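Local atomic coordinates of secreted effector protein SifA (Salmonella typhimurium, PDB entry 3CXB), a protein that acts in host cells as a secreted virulence effector, required for endosomal tubulation and the formation of Salmonella-induced filaments, and interacts with host PLEKHM2. Residues S227-T230 / Q231-F235. Residues are numbered along the deposited sequence; the frame is centred on the assembly and turned at random.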
loop_
_atom_site.group_PDB
_atom_site.type_symbol
_atom_site.label_atom_id
_atom_site.label_comp_id
_atom_site.label_asym_id
_atom_site.label_seq_id
_atom_site.Cartn_x
_atom_site.Cartn_y
_atom_site.Cartn_z
ATOM N N SER A 227 -16.464 13.257 -25.090
ATOM C CA SER A 227 -17.815 12.708 -25.086
ATOM C C SER A 227 -18.057 11.836 -23.883
ATOM O O SER A 227 -17.135 11.218 -23.371
ATOM C CB SER A 227 -18.063 11.882 -26.354
ATOM O OG SER A 227 -17.158 10.802 -26.441
ATOM N N GLU A 228 -19.303 11.801 -23.431
ATOM C CA GLU A 228 -19.690 10.976 -22.294
ATOM C C GLU A 228 -19.575 9.497 -22.697
ATOM O O GLU A 228 -19.569 8.600 -21.852
ATOM C CB GLU A 228 -21.117 11.317 -21.901
ATOM C CG GLU A 228 -21.635 10.553 -20.727
ATOM C CD GLU A 228 -22.658 11.349 -19.950
ATOM O OE1 GLU A 228 -23.544 11.973 -20.584
ATOM O OE2 GLU A 228 -22.573 11.345 -18.704
ATOM N N SER A 229 -19.478 9.270 -24.003
ATOM C CA SER A 229 -19.345 7.936 -24.567
ATOM C C SER A 229 -17.966 7.418 -24.169
ATOM O O SER A 229 -17.848 6.420 -23.433
ATOM C CB SER A 229 -19.460 8.016 -26.093
ATOM O OG SER A 229 -19.454 6.741 -26.709
ATOM N N THR A 230 -16.933 8.115 -24.656
ATOM C CA THR A 230 -15.543 7.774 -24.366
ATOM C C THR A 230 -15.405 7.618 -22.861
ATOM O O THR A 230 -14.712 6.723 -22.373
ATOM C CB THR A 230 -14.557 8.880 -24.785
ATOM O OG1 THR A 230 -14.896 9.376 -26.085
ATOM C CG2 THR A 230 -13.130 8.318 -24.812
ATOM N N GLN A 231 -16.081 8.479 -22.119
ATOM C CA GLN A 231 -15.997 8.394 -20.680
ATOM C C GLN A 231 -16.432 7.031 -20.208
ATOM O O GLN A 231 -15.828 6.469 -19.295
ATOM C CB GLN A 231 -16.845 9.478 -20.023
ATOM C CG GLN A 231 -16.234 10.859 -20.183
ATOM C CD GLN A 231 -17.085 11.947 -19.591
ATOM O OE1 GLN A 231 -17.450 11.892 -18.413
ATOM N NE2 GLN A 231 -17.405 12.955 -20.403
ATOM N N GLN A 232 -17.471 6.483 -20.832
ATOM C CA GLN A 232 -17.949 5.171 -20.418
ATOM C C GLN A 232 -17.066 4.072 -20.994
ATOM O O GLN A 232 -16.844 3.039 -20.356
ATOM C CB GLN A 232 -19.408 4.961 -20.833
ATOM C CG GLN A 232 -20.069 3.794 -20.101
ATOM C CD GLN A 232 -20.101 3.993 -18.589
ATOM O OE1 GLN A 232 -19.134 4.470 -17.994
ATOM N NE2 GLN A 232 -21.211 3.617 -17.962
ATOM N N ASN A 233 -16.555 4.298 -22.197
ATOM C CA ASN A 233 -15.687 3.318 -22.812
ATOM C C ASN A 233 -14.445 3.139 -21.938
ATOM O O ASN A 233 -14.018 2.016 -21.683
ATOM C CB ASN A 233 -15.310 3.761 -24.229
ATOM C CG ASN A 233 -16.382 3.399 -25.264
ATOM O OD1 ASN A 233 -17.584 3.590 -25.038
ATOM N ND2 ASN A 233 -15.945 2.876 -26.407
ATOM N N ALA A 234 -13.884 4.241 -21.451
ATOM C CA ALA A 234 -12.700 4.158 -20.604
ATOM C C ALA A 234 -13.031 3.373 -19.340
ATOM O O ALA A 234 -12.304 2.447 -18.960
ATOM C CB ALA A 234 -12.194 5.570 -20.238
ATOM N N PHE A 235 -14.129 3.741 -18.686
ATOM C CA PHE A 235 -14.537 3.044 -17.473
ATOM C C PHE A 235 -14.694 1.529 -17.660
ATOM O O PHE A 235 -14.277 0.748 -16.806
ATOM C CB PHE A 235 -15.863 3.555 -16.948
ATOM C CG PHE A 235 -16.363 2.762 -15.781
ATOM C CD1 PHE A 235 -15.885 3.019 -14.497
ATOM C CD2 PHE A 235 -17.286 1.727 -15.964
ATOM C CE1 PHE A 235 -16.324 2.268 -13.409
ATOM C CE2 PHE A 235 -17.732 0.965 -14.871
ATOM C CZ PHE A 235 -17.250 1.237 -13.595
HETATM O O HOH W 1 -20.003 10.848 -16.922
#
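Gln-231 reaches back along the first turn of its helix to Ser-227, approaching the same carbonyl that its backbone already uses. Its N donates to Ser-227 O at 3.2 Å, and CG lies beside the backbone N (chi1 -72°), which with an extended chain beyond carries the amide back alongside the first turn. There NE2 passes 3.6 Å from Glu-228 CA, donates chiefly to Ile-226 O and adds a weak hydrogen bond to Ser-227 O at 3.4 Å. The other end of the amide, OE1, accepts a hydrogen bond from a water 3.1 Å away, which also donates to Glu-228 OE2, linking the two side chains. The capping itself, at the start of helix 228-241, is done by Ser-227, the N-cap residue, whose OG accepts from Thr-230 N almost straight (169°). Thr-230 OG1, set beside its own backbone N, donates to that same Ser-227 OG at 2.7 Å, and two donors thus converge on one hydroxyl oxygen. One turn on, Ala-234 N donates to Thr-230 O at 2.8 Å, while Ala-234 CB sits 3.5 Å from that carbonyl oxygen. Ala-234 packs between helices 197-220 and 307-324, against Ile-214 of the first and Leu-318 and Leu-321 of the second.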